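Local coordinates for vibralactone Cyclase (Boreostereum vibrans, PDB 6KD0), which catalyses the cyclization that forms the fused bicyclic beta-lactone of vibralactone, apparently using an alpha/beta hydrolase fold, at residues Leu97-His102 and Cys128-Asp133; Leu66-Ile71 and His79-Ile84; Gly170-Gly175 and Pro200-Leu205; Thr144-Val149 and Gly180-Ile185. One frame throughout, in Å; residues are numbered along the deposited sequence.

Interaction 1 of 4, residues Leu97-His102 and Cys128-Asp133; sequences LLYWVH and CAVSID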
loop_
_atom_site.group_PDB
_atom_site.type_symbol
_atom_site.label_atom_id
_atom_site.label_comp_id
_atom_site.label_asym_id
_atom_site.label_seq_id
_atom_site.Cartn_x
_atom_site.Cartn_y
_atom_site.Cartn_z
ATOM N N LEU A 97 13.046 -2.568 10.180
ATOM C CA LEU A 97 13.001 -1.902 8.879
ATOM C C LEU A 97 11.591 -2.001 8.309
ATOM O O LEU A 97 11.078 -3.107 8.129
ATOM C CB LEU A 97 13.992 -2.567 7.915
ATOM C CG LEU A 97 14.733 -1.755 6.852
ATOM C CD1 LEU A 97 15.074 -2.600 5.621
ATOM C CD2 LEU A 97 14.006 -0.506 6.470
ATOM N N LEU A 98 10.973 -0.858 8.021
ATOM C CA LEU A 98 9.675 -0.800 7.357
ATOM C C LEU A 98 9.848 -0.176 5.975
ATOM O O LEU A 98 10.332 0.953 5.863
ATOM C CB LEU A 98 8.679 0.027 8.172
ATOM C CG LEU A 98 7.341 0.313 7.480
ATOM C CD1 LEU A 98 6.489 -0.951 7.363
ATOM C CD2 LEU A 98 6.582 1.418 8.213
ATOM N N TYR A 99 9.437 -0.889 4.931
ATOM C CA TYR A 99 9.566 -0.402 3.554
ATOM C C TYR A 99 8.158 -0.130 3.034
ATOM O O TYR A 99 7.363 -1.062 2.898
ATOM C CB TYR A 99 10.295 -1.430 2.695
ATOM C CG TYR A 99 10.566 -0.996 1.280
ATOM C CD1 TYR A 99 11.692 -0.231 0.992
ATOM C CD2 TYR A 99 9.739 -1.392 0.233
ATOM C CE1 TYR A 99 11.982 0.171 -0.288
ATOM C CE2 TYR A 99 10.018 -0.986 -1.073
ATOM C CZ TYR A 99 11.156 -0.211 -1.316
ATOM O OH TYR A 99 11.481 0.189 -2.589
ATOM N N TRP A 100 7.856 1.136 2.751
ATOM C CA TRP A 100 6.497 1.598 2.489
ATOM C C TRP A 100 6.348 2.003 1.028
ATOM O O TRP A 100 7.185 2.752 0.498
ATOM C CB TRP A 100 6.143 2.774 3.416
ATOM C CG TRP A 100 4.850 3.393 3.042
ATOM C CD1 TRP A 100 4.652 4.388 2.115
ATOM C CD2 TRP A 100 3.549 3.013 3.509
ATOM N NE1 TRP A 100 3.310 4.665 2.007
ATOM C CE2 TRP A 100 2.613 3.842 2.855
ATOM C CE3 TRP A 100 3.087 2.074 4.440
ATOM C CZ2 TRP A 100 1.240 3.754 3.095
ATOM C CZ3 TRP A 100 1.716 1.984 4.670
ATOM C CH2 TRP A 100 0.814 2.822 3.995
ATOM N N VAL A 101 5.284 1.517 0.378
ATOM C CA VAL A 101 5.019 1.793 -1.035
ATOM C C VAL A 101 3.718 2.582 -1.157
ATOM O O VAL A 101 2.617 2.051 -0.916
ATOM C CB VAL A 101 4.947 0.510 -1.866
ATOM C CG1 VAL A 101 5.035 0.857 -3.365
ATOM C CG2 VAL A 101 6.049 -0.435 -1.444
ATOM N N HIS A 102 3.840 3.824 -1.637
ATOM C CA HIS A 102 2.722 4.759 -1.679
ATOM C C HIS A 102 1.702 4.402 -2.766
ATOM O O HIS A 102 1.968 3.633 -3.698
ATOM C CB HIS A 102 3.248 6.192 -1.893
ATOM C CG HIS A 102 3.729 6.451 -3.287
ATOM N ND1 HIS A 102 2.870 6.630 -4.350
ATOM C CD2 HIS A 102 4.981 6.572 -3.790
ATOM C CE1 HIS A 102 3.572 6.823 -5.455
ATOM N NE2 HIS A 102 4.857 6.796 -5.141
ATOM N N CYS A 128 12.840 2.188 11.470
ATOM C CA CYS A 128 13.248 3.016 10.347
ATOM C C CYS A 128 12.299 2.745 9.188
ATOM O O CYS A 128 12.130 1.593 8.784
ATOM C CB CYS A 128 14.684 2.715 9.921
ATOM S SG CYS A 128 15.882 3.028 11.225
ATOM N N ALA A 129 11.680 3.793 8.669
ATOM C CA ALA A 129 10.785 3.669 7.529
ATOM C C ALA A 129 11.500 4.111 6.263
ATOM O O ALA A 129 12.374 4.981 6.293
ATOM C CB ALA A 129 9.517 4.493 7.717
ATOM N N VAL A 130 11.114 3.511 5.141
ATOM C CA VAL A 130 11.664 3.852 3.834
ATOM C C VAL A 130 10.496 4.060 2.883
ATOM O O VAL A 130 9.558 3.256 2.872
ATOM C CB VAL A 130 12.588 2.734 3.309
ATOM C CG1 VAL A 130 13.229 3.148 1.998
ATOM C CG2 VAL A 130 13.623 2.370 4.351
ATOM N N SER A 131 10.544 5.138 2.106
ATOM C CA SER A 131 9.525 5.481 1.118
ATOM C C SER A 131 10.224 5.806 -0.197
ATOM O O SER A 131 11.248 6.492 -0.193
ATOM C CB SER A 131 8.710 6.678 1.590
ATOM O OG SER A 131 7.564 6.860 0.770
ATOM N N ILE A 132 9.693 5.335 -1.325
ATOM C CA ILE A 132 10.422 5.474 -2.586
ATOM C C ILE A 132 9.538 6.056 -3.686
ATOM O O ILE A 132 8.326 5.814 -3.749
ATOM C CB ILE A 132 11.068 4.139 -3.037
ATOM C CG1 ILE A 132 10.080 3.236 -3.800
ATOM C CG2 ILE A 132 11.740 3.452 -1.852
ATOM C CD1 ILE A 132 8.945 2.659 -2.936
ATOM N N ASP A 133 10.175 6.838 -4.565
ATOM C CA ASP A 133 9.501 7.504 -5.678
ATOM C C ASP A 133 9.615 6.644 -6.939
ATOM O O ASP A 133 10.345 6.958 -7.885
ATOM C CB ASP A 133 10.098 8.892 -5.899
ATOM C CG ASP A 133 9.791 9.851 -4.754
ATOM O OD1 ASP A 133 8.921 9.520 -3.918
ATOM O OD2 ASP A 133 10.421 10.931 -4.695
HETATM O O HOH W 1 6.595 5.033 -1.108
#

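Interaction 2 of 4, residues Leu66-Ile71 and His79-Ile84; sequences LEDYYI and HVRTYI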
loop_
_atom_site.group_PDB
_atom_site.type_symbol
_atom_site.label_atom_id
_atom_site.label_comp_id
_atom_site.label_asym_id
_atom_site.label_seq_id
_atom_site.Cartn_x
_atom_site.Cartn_y
_atom_site.Cartn_z
ATOM N N LEU A 66 15.279 12.733 9.131
ATOM C CA LEU A 66 15.029 12.307 7.763
ATOM C C LEU A 66 16.347 12.237 7.022
ATOM O O LEU A 66 17.210 13.093 7.213
ATOM C CB LEU A 66 14.113 13.290 7.032
ATOM C CG LEU A 66 12.830 13.643 7.756
ATOM C CD1 LEU A 66 12.061 14.700 6.977
ATOM C CD2 LEU A 66 12.001 12.397 7.967
ATOM N N GLU A 67 16.486 11.246 6.141
ATOM C CA GLU A 67 17.642 11.167 5.260
ATOM C C GLU A 67 17.164 10.845 3.852
ATOM O O GLU A 67 16.455 9.858 3.647
ATOM C CB GLU A 67 18.638 10.116 5.760
ATOM C CG GLU A 67 19.920 10.068 4.964
ATOM C CD GLU A 67 21.065 10.808 5.637
ATOM O OE1 GLU A 67 21.578 10.324 6.675
ATOM O OE2 GLU A 67 21.461 11.874 5.119
ATOM N N ASP A 68 17.530 11.679 2.889
ATOM C CA ASP A 68 17.140 11.461 1.504
ATOM C C ASP A 68 18.305 10.884 0.723
ATOM O O ASP A 68 19.457 11.280 0.915
ATOM C CB ASP A 68 16.664 12.756 0.853
ATOM C CG ASP A 68 15.306 13.193 1.362
ATOM O OD1 ASP A 68 14.317 12.469 1.131
ATOM O OD2 ASP A 68 15.235 14.246 2.030
ATOM N N TYR A 69 17.990 9.949 -0.164
ATOM C CA TYR A 69 18.959 9.271 -0.995
ATOM C C TYR A 69 18.495 9.323 -2.440
ATOM O O TYR A 69 17.311 9.515 -2.738
ATOM C CB TYR A 69 19.136 7.812 -0.576
ATOM C CG TYR A 69 19.722 7.613 0.792
ATOM C CD1 TYR A 69 18.906 7.562 1.906
ATOM C CD2 TYR A 69 21.088 7.464 0.965
ATOM C CE1 TYR A 69 19.428 7.352 3.165
ATOM C CE2 TYR A 69 21.635 7.266 2.224
ATOM C CZ TYR A 69 20.797 7.216 3.322
ATOM O OH TYR A 69 21.299 7.017 4.581
ATOM N N TYR A 70 19.448 9.071 -3.327
ATOM C CA TYR A 70 19.228 8.984 -4.763
ATOM C C TYR A 70 19.918 7.703 -5.212
ATOM O O TYR A 70 21.148 7.636 -5.182
ATOM C CB TYR A 70 19.826 10.214 -5.433
ATOM C CG TYR A 70 19.166 10.670 -6.690
ATOM C CD1 TYR A 70 17.792 10.862 -6.753
ATOM C CD2 TYR A 70 19.934 10.972 -7.812
ATOM C CE1 TYR A 70 17.193 11.302 -7.922
ATOM C CE2 TYR A 70 19.355 11.422 -8.977
ATOM C CZ TYR A 70 17.984 11.578 -9.034
ATOM O OH TYR A 70 17.407 12.016 -10.201
ATOM N N ILE A 71 19.150 6.669 -5.565
ATOM C CA ILE A 71 19.730 5.339 -5.797
ATOM C C ILE A 71 19.589 4.924 -7.260
ATOM O O ILE A 71 18.650 5.358 -7.932
ATOM C CB ILE A 71 19.116 4.284 -4.857
ATOM C CG1 ILE A 71 17.672 3.953 -5.251
ATOM C CG2 ILE A 71 19.193 4.745 -3.404
ATOM C CD1 ILE A 71 17.121 2.735 -4.538
ATOM N N HIS A 79 14.570 8.654 -6.112
ATOM C CA HIS A 79 14.608 9.248 -4.782
ATOM C C HIS A 79 14.042 8.288 -3.739
ATOM O O HIS A 79 12.995 7.663 -3.951
ATOM C CB HIS A 79 13.821 10.559 -4.771
ATOM C CG HIS A 79 13.588 11.107 -3.396
ATOM N ND1 HIS A 79 12.334 11.438 -2.931
ATOM C CD2 HIS A 79 14.447 11.365 -2.383
ATOM C CE1 HIS A 79 12.435 11.896 -1.693
ATOM N NE2 HIS A 79 13.707 11.851 -1.333
ATOM N N VAL A 80 14.734 8.190 -2.607
ATOM C CA VAL A 80 14.350 7.361 -1.478
ATOM C C VAL A 80 14.419 8.239 -0.236
ATOM O O VAL A 80 15.385 8.985 -0.060
ATOM C CB VAL A 80 15.309 6.153 -1.334
ATOM C CG1 VAL A 80 15.055 5.427 -0.048
ATOM C CG2 VAL A 80 15.187 5.213 -2.531
ATOM N N ARG A 81 13.408 8.177 0.619
ATOM C CA ARG A 81 13.471 8.876 1.893
ATOM C C ARG A 81 13.412 7.869 3.031
ATOM O O ARG A 81 12.597 6.936 3.009
ATOM C CB ARG A 81 12.341 9.896 2.024
ATOM C CG ARG A 81 12.200 10.479 3.437
ATOM C CD ARG A 81 11.332 11.746 3.429
ATOM N NE ARG A 81 12.076 12.898 2.939
ATOM C CZ ARG A 81 11.697 14.162 3.081
ATOM N NH1 ARG A 81 10.565 14.460 3.704
ATOM N NH2 ARG A 81 12.461 15.130 2.598
ATOM N N THR A 82 14.262 8.073 4.042
ATOM C CA THR A 82 14.299 7.241 5.231
ATOM C C THR A 82 13.939 8.092 6.443
ATOM O O THR A 82 14.290 9.281 6.521
ATOM C CB THR A 82 15.675 6.572 5.426
ATOM O OG1 THR A 82 16.678 7.573 5.664
ATOM C CG2 THR A 82 16.061 5.770 4.192
ATOM N N TYR A 83 13.238 7.455 7.373
ATOM C CA TYR A 83 12.643 8.048 8.561
ATOM C C TYR A 83 13.238 7.280 9.729
ATOM O O TYR A 83 12.949 6.087 9.896
ATOM C CB TYR A 83 11.110 7.921 8.546
ATOM C CG TYR A 83 10.428 8.522 7.332
ATOM C CD1 TYR A 83 10.452 7.862 6.100
ATOM C CD2 TYR A 83 9.755 9.736 7.413
ATOM C CE1 TYR A 83 9.847 8.410 4.988
ATOM C CE2 TYR A 83 9.138 10.293 6.297
ATOM C CZ TYR A 83 9.190 9.618 5.088
ATOM O OH TYR A 83 8.593 10.166 3.970
ATOM N N ILE A 84 14.069 7.947 10.525
ATOM C CA ILE A 84 14.969 7.300 11.469
ATOM C C ILE A 84 14.631 7.812 12.861
ATOM O O ILE A 84 14.685 9.021 13.090
ATOM C CB ILE A 84 16.437 7.599 11.125
ATOM C CG1 ILE A 84 16.706 7.229 9.661
ATOM C CG2 ILE A 84 17.372 6.914 12.130
ATOM C CD1 ILE A 84 17.864 7.965 9.023
#

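Interaction 3 of 4, residues Gly170-Gly175 and Pro200-Leu205; sequences GFVIAG and PLTGQL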
loop_
_atom_site.group_PDB
_atom_site.type_symbol
_atom_site.label_atom_id
_atom_site.label_comp_id
_atom_site.label_asym_id
_atom_site.label_seq_id
_atom_site.Cartn_x
_atom_site.Cartn_y
_atom_site.Cartn_z
ATOM N N GLY A 170 13.573 -7.224 12.035
ATOM C CA GLY A 170 12.235 -7.088 11.508
ATOM C C GLY A 170 12.335 -6.382 10.181
ATOM O O GLY A 170 13.090 -5.416 10.053
ATOM N N PHE A 171 11.579 -6.859 9.194
ATOM C CA PHE A 171 11.668 -6.349 7.830
ATOM C C PHE A 171 10.266 -6.501 7.237
ATOM O O PHE A 171 9.909 -7.561 6.727
ATOM C CB PHE A 171 12.737 -7.101 7.042
ATOM C CG PHE A 171 13.056 -6.504 5.700
ATOM C CD1 PHE A 171 12.607 -5.244 5.347
ATOM C CD2 PHE A 171 13.824 -7.218 4.785
ATOM C CE1 PHE A 171 12.912 -4.719 4.095
ATOM C CE2 PHE A 171 14.128 -6.700 3.547
ATOM C CZ PHE A 171 13.673 -5.448 3.202
ATOM N N VAL A 172 9.473 -5.436 7.345
ATOM C CA VAL A 172 8.065 -5.448 6.963
ATOM C C VAL A 172 7.888 -4.610 5.705
ATOM O O VAL A 172 8.327 -3.454 5.654
ATOM C CB VAL A 172 7.174 -4.917 8.105
ATOM C CG1 VAL A 172 5.729 -4.759 7.625
ATOM C CG2 VAL A 172 7.242 -5.859 9.296
ATOM N N ILE A 173 7.227 -5.170 4.698
ATOM C CA ILE A 173 6.876 -4.385 3.517
ATOM C C ILE A 173 5.399 -4.043 3.595
ATOM O O ILE A 173 4.566 -4.864 4.007
ATOM C CB ILE A 173 7.219 -5.117 2.206
ATOM C CG1 ILE A 173 7.011 -4.177 1.019
ATOM C CG2 ILE A 173 6.375 -6.393 2.049
ATOM C CD1 ILE A 173 7.624 -4.678 -0.240
ATOM N N ALA A 174 5.075 -2.805 3.259
ATOM C CA ALA A 174 3.717 -2.324 3.410
ATOM C C ALA A 174 3.411 -1.449 2.211
ATOM O O ALA A 174 4.300 -0.773 1.701
ATOM C CB ALA A 174 3.548 -1.545 4.726
ATOM N N GLY A 175 2.174 -1.488 1.738
ATOM C CA GLY A 175 1.811 -0.656 0.604
ATOM C C GLY A 175 0.330 -0.349 0.585
ATOM O O GLY A 175 -0.498 -1.121 1.083
ATOM N N PRO A 200 15.421 -11.861 4.908
ATOM C CA PRO A 200 14.102 -12.059 4.311
ATOM C C PRO A 200 13.091 -11.085 4.884
ATOM O O PRO A 200 13.228 -10.585 6.006
ATOM C CB PRO A 200 13.743 -13.499 4.698
ATOM C CG PRO A 200 14.424 -13.671 6.023
ATOM C CD PRO A 200 15.750 -12.940 5.858
ATOM N N LEU A 201 12.046 -10.839 4.097
ATOM C CA LEU A 201 10.890 -10.129 4.624
ATOM C C LEU A 201 10.306 -10.926 5.780
ATOM O O LEU A 201 10.227 -12.155 5.715
ATOM C CB LEU A 201 9.840 -9.939 3.529
ATOM C CG LEU A 201 10.189 -8.908 2.457
ATOM C CD1 LEU A 201 9.140 -8.933 1.336
ATOM C CD2 LEU A 201 10.255 -7.508 3.065
ATOM N N THR A 202 9.911 -10.238 6.852
ATOM C CA THR A 202 9.266 -10.913 7.973
ATOM C C THR A 202 7.778 -10.596 8.087
ATOM O O THR A 202 7.119 -11.115 8.990
ATOM C CB THR A 202 9.969 -10.568 9.292
ATOM O OG1 THR A 202 9.833 -9.164 9.563
ATOM C CG2 THR A 202 11.446 -10.898 9.196
ATOM N N GLY A 203 7.233 -9.767 7.208
ATOM C CA GLY A 203 5.827 -9.443 7.288
ATOM C C GLY A 203 5.433 -8.528 6.152
ATOM O O GLY A 203 6.277 -7.894 5.510
ATOM N N GLN A 204 4.130 -8.470 5.915
ATOM C CA GLN A 204 3.606 -7.633 4.855
ATOM C C GLN A 204 2.243 -7.080 5.232
ATOM O O GLN A 204 1.375 -7.820 5.692
ATOM C CB GLN A 204 3.486 -8.411 3.547
ATOM C CG GLN A 204 2.812 -7.610 2.459
ATOM C CD GLN A 204 3.130 -8.166 1.104
ATOM O OE1 GLN A 204 3.221 -9.382 0.938
ATOM N NE2 GLN A 204 3.327 -7.289 0.127
ATOM N N LEU A 205 2.049 -5.784 5.005
ATOM C CA LEU A 205 0.766 -5.129 5.220
ATOM C C LEU A 205 0.332 -4.504 3.910
ATOM O O LEU A 205 1.131 -3.822 3.262
ATOM C CB LEU A 205 0.863 -4.045 6.301
ATOM C CG LEU A 205 -0.460 -3.386 6.714
ATOM C CD1 LEU A 205 -0.409 -3.007 8.187
ATOM C CD2 LEU A 205 -0.778 -2.153 5.870
#

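Interaction 4 of 4, residues Thr144-Val149 and Gly180-Ile185; sequences TGAKDV and GNLSLI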
loop_
_atom_site.group_PDB
_atom_site.type_symbol
_atom_site.label_atom_id
_atom_site.label_comp_id
_atom_site.label_asym_id
_atom_site.label_seq_id
_atom_site.Cartn_x
_atom_site.Cartn_y
_atom_site.Cartn_z
ATOM N N THR A 144 7.766 -1.268 -14.958
ATOM C CA THR A 144 8.821 -0.356 -14.516
ATOM C C THR A 144 8.636 0.036 -13.060
ATOM O O THR A 144 9.590 0.009 -12.275
ATOM C CB THR A 144 8.879 0.882 -15.403
ATOM O OG1 THR A 144 9.180 0.451 -16.733
ATOM C CG2 THR A 144 9.962 1.837 -14.890
ATOM N N GLY A 145 7.412 0.398 -12.678
ATOM C CA GLY A 145 7.169 0.772 -11.291
ATOM C C GLY A 145 7.511 -0.343 -10.323
ATOM O O GLY A 145 8.183 -0.121 -9.305
ATOM N N ALA A 146 7.083 -1.570 -10.647
ATOM C CA ALA A 146 7.374 -2.725 -9.805
ATOM C C ALA A 146 8.875 -2.976 -9.697
ATOM O O ALA A 146 9.391 -3.275 -8.611
ATOM C CB ALA A 146 6.647 -3.955 -10.348
ATOM N N LYS A 147 9.597 -2.861 -10.816
ATOM C CA LYS A 147 11.040 -3.053 -10.773
ATOM C C LYS A 147 11.718 -1.981 -9.923
ATOM O O LYS A 147 12.664 -2.288 -9.194
ATOM C CB LYS A 147 11.611 -3.090 -12.189
ATOM C CG LYS A 147 11.296 -4.400 -12.931
ATOM C CD LYS A 147 12.059 -4.478 -14.261
ATOM C CE LYS A 147 11.690 -5.729 -15.054
ATOM N NZ LYS A 147 11.817 -6.971 -14.230
ATOM N N ASP A 148 11.246 -0.722 -9.988
ATOM C CA ASP A 148 11.783 0.320 -9.105
ATOM C C ASP A 148 11.524 -0.010 -7.642
ATOM O O ASP A 148 12.407 0.156 -6.794
ATOM C CB ASP A 148 11.171 1.686 -9.417
ATOM C CG ASP A 148 11.663 2.281 -10.743
ATOM O OD1 ASP A 148 12.553 1.702 -11.410
ATOM O OD2 ASP A 148 11.137 3.354 -11.111
ATOM N N VAL A 149 10.308 -0.451 -7.326
ATOM C CA VAL A 149 9.989 -0.822 -5.946
ATOM C C VAL A 149 10.926 -1.925 -5.475
ATOM O O VAL A 149 11.439 -1.902 -4.341
ATOM C CB VAL A 149 8.511 -1.239 -5.848
ATOM C CG1 VAL A 149 8.208 -1.885 -4.492
ATOM C CG2 VAL A 149 7.592 -0.010 -6.087
ATOM N N GLY A 180 0.351 -1.113 -2.714
ATOM C CA GLY A 180 0.178 -2.440 -2.143
ATOM C C GLY A 180 0.303 -3.521 -3.202
ATOM O O GLY A 180 0.912 -4.565 -2.980
ATOM N N ASN A 181 -0.269 -3.265 -4.375
ATOM C CA ASN A 181 -0.116 -4.157 -5.523
ATOM C C ASN A 181 1.360 -4.360 -5.867
ATOM O O ASN A 181 1.834 -5.499 -6.041
ATOM C CB ASN A 181 -0.920 -3.555 -6.681
ATOM C CG ASN A 181 -0.549 -4.124 -8.036
ATOM O OD1 ASN A 181 0.406 -3.674 -8.662
ATOM N ND2 ASN A 181 -1.321 -5.091 -8.505
ATOM N N LEU A 182 2.114 -3.257 -5.966
ATOM C CA LEU A 182 3.536 -3.389 -6.279
ATOM C C LEU A 182 4.273 -4.136 -5.175
ATOM O O LEU A 182 5.202 -4.902 -5.451
ATOM C CB LEU A 182 4.165 -2.009 -6.508
ATOM C CG LEU A 182 3.583 -1.190 -7.676
ATOM C CD1 LEU A 182 4.327 0.127 -7.852
ATOM C CD2 LEU A 182 3.566 -1.989 -8.989
ATOM N N SER A 183 3.858 -3.951 -3.917
ATOM C CA SER A 183 4.533 -4.677 -2.846
ATOM C C SER A 183 4.183 -6.161 -2.866
ATOM O O SER A 183 5.007 -6.984 -2.461
ATOM C CB SER A 183 4.208 -4.053 -1.481
ATOM O OG SER A 183 2.905 -4.407 -1.100
ATOM N N LEU A 184 2.974 -6.522 -3.323
ATOM C CA LEU A 184 2.620 -7.937 -3.469
ATOM C C LEU A 184 3.534 -8.602 -4.483
ATOM O O LEU A 184 4.062 -9.717 -4.253
ATOM C CB LEU A 184 1.153 -8.076 -3.903
ATOM C CG LEU A 184 0.067 -7.655 -2.895
ATOM C CD1 LEU A 184 -1.332 -7.841 -3.475
ATOM C CD2 LEU A 184 0.218 -8.403 -1.564
ATOM N N ILE A 185 3.756 -7.905 -5.606
ATOM C CA ILE A 185 4.722 -8.386 -6.588
ATOM C C ILE A 185 6.099 -8.542 -5.946
ATOM O O ILE A 185 6.736 -9.601 -6.049
ATOM C CB ILE A 185 4.756 -7.453 -7.814
ATOM C CG1 ILE A 185 3.390 -7.472 -8.498
ATOM C CG2 ILE A 185 5.873 -7.885 -8.759
ATOM C CD1 ILE A 185 3.121 -6.330 -9.426
#

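Interaction 1 of 4, residues Leu97-His102 and Cys128-Asp133
Strands 97-101 and 128-132 run parallel, joined along most of their length by direct backbone bonds. L98 is held through both its amide nitrogen and its carbonyl oxygen: L98 N reaches C128 O at 2.8 Å almost straight (176° at the hydrogen), while V130 N meets L98 O at 2.8 Å in a clearly bent bond (136°). W100 N then donates to V130 O at 2.7 Å. The tight packing lies on the face carrying L97, Y99 and V130. V130 is wedged by both methyls, CG2 against L97 CD2 at 3.6 Å and CG1 against Y99 CD1 at 3.8 Å. Y99 has CG anti to the backbone N (chi1 -176°), which carries its ring obliquely past V130 to I132; there the two side chains cross at about a right angle, Y99 OH 3.4 Å from I132 CG2. The hydroxyl also has a weak hydrogen bond to V149 O; an alanine here would remove the ring and hydroxyl and would probably loosen the packing against V130 and I132 and the link to helix 144-158. The other face is slacker: L98 CD2 stays 4.3 Å from A129 CB. Toward H102 a water replaces direct pairing, donating to W100 O at 2.9 Å and accepting from H102 N, I132 N and S131 OG; it thus binds both segments inside a buried contact. Helix 115-125 connects the strands as a beta-alpha-beta unit and lays L118 against W100, A129 and S131, while strand 171-176 flanks 97-101 and strand 76-85 flanks 128-132.

Interaction 2 of 4, residues Leu66-Ile71 and His79-Ile84
The carboxylate of D68 is gripped by two side chains of the facing strand. R81 meets it side-on, R81 NE to D68 OD1 at 2.9 Å and R81 NH2 to D68 OD2 at 3.0 Å, both on syn lone pairs, with the two planes 38° apart. H79 NE2 adds a short 2.6 Å bond to D68 OD1, arriving from above the carboxylate plane though D68 OD1 lies in the plane of the H79 ring. A bend at chi3 (-78°) turns the R81 guanidinium to D68, and L66 CD1 packs over one guanidinium face, 3.6 Å from R81 NH1. On the face carrying E67, Y69 and T82, T82 OG1 joins the backbone T82 N in donating to E67 O, the hydroxyl at 3.1 Å, and the Y69 ring presents its edge to T82 OG1. Further out, D133 bonds H79 ND1, which would probably favour a charged imidazole, and D115 takes both R81 NH1 and Y83 OH. An alanine here in place of R81 would take away the guanidinium, and D68, left with H79, would probably be less firmly held and its charge, like that of D115, less well balanced. Hydrogen-bonded pairs (E67-T82, Y69-V80) alternate with non-hydrogen-bonded ones, as in antiparallel pairing; with strands 64-73 and 76-85 joined by a short turn, this is a beta hairpin closing one edge of the mixed sheet.

Interaction 3 of 4, residues Gly170-Gly175 and Pro200-Leu205
P200 makes its contact through the backbone, its O lying 3.6 Å from F171 CD2. L201 has CG anti to its carbonyl carbon (chi1 -73°), which drops CD2 squarely onto the F171 ring: the methyl sits 3.7 Å from the ring centroid, directly on the normal, a CH-pi contact over the face. Its other methyl, CD1, reaches I173 CG2 at 3.8 Å, so one leucine bridges two side chains of the facing strand. T202 grips F171 by both backbone polar groups. Its OG1, in the crowded position between N and carbonyl carbon (chi1 64°), accepts from F171 N at 2.9 Å in a nearly straight bond (171°), and T202 N donates to F171 O at 2.7 Å. G203 opens the regular parallel strand; its O receives I173 N at 3.0 Å from above the carbonyl plane, and a beta carbon there would crowd V172 CG2. Between the two strands the chain passes through helix 178-192, a beta-alpha-beta crossover, and strand 171-176 runs into what is probably the nucleophile elbow, with G175 the first glycine of a GxSxG sequence. Q204 is extended beyond CG and lies alongside I173, pointing the same way, with Q204 NE2 3.7 Å from I173 CG2; Q204 NE2 also turns to S183 of helix 178-192, with a probable hydrogen bond to its O and a weak one to its OG. L205 N donates to I173 O at 2.9 Å, and L205 O takes the N-H of G175. The L205 CB packs against that of A174, on the side where M334 of helix 321-338 touches both residues.

Interaction 4 of 4, residues Thr144-Val149 and Gly180-Ile185
L182 has CG anti to its carbonyl carbon (chi1 -61°) and a chain extended at chi2 (-177°), which points both its methyls at helix 144-158. V149 places CG1 anti to the backbone N (chi1 169°), leaving CG2 to meet the leucine. The two side chains cross at about a right angle, with V149 CG2 3.7 Å from L182 CD1. The second branch, L182 CD2, reaches A146 CB at 3.9 Å, so the forked tip straddles the residues one turn apart. G145 brings only backbone to the contact: its C lies 4.1 Å from L182 CD1, and a beta carbon would approach that methyl closely. I185, one turn on from L182, adds a looser touch, its CG2 4.3 Å from A146 CB. No hydrogen bond crosses between 144-149 and 180-185, whose segment axes approach to 9.1 Å. S183 faces away from this seam; its OG donates to G180 O at 2.7 Å, on a lone pair, beside the helical N-H of L184, so that carbonyl serves two donors. Y134 packs on both V149 and L182, and V101 of strand 97-101 touches V149 and S183. N181 is hydrogen-bonded through OD1 to W106 NE1 and through ND2 to P210 O. The probable nucleophile elbow is the turn between strand 171-176 and helix 178-192, and L182 touches it; this contact thus sets helix 144-158 against the elbow helix, both packed on one face of an alpha/beta hydrolase sheet.

Along the chain, interaction 2 closes before interaction 1 opens, and interaction 1 before interactions 3 and 4, whose segments alternate. Interactions 2, 1 and 3 follow one another across a single mixed sheet: the hairpin 64-85 at the edge, then strands 128-132 and 97-101, then 171-176 and 203-207. Centres of interactions 2 and 1 lie about 9 Å apart, those of 1 and 3 about 10 Å, and of 2 and 3 about 18 Å. Interaction 4 joins two helices over this sheet, its centre about 12 Å from that of interaction 1 and 14 Å from that of interaction 3. Interactions 1, 3 and 4 lie around the probable nucleophile elbow and its helix, while interaction 2 forms the sheet's outer edge.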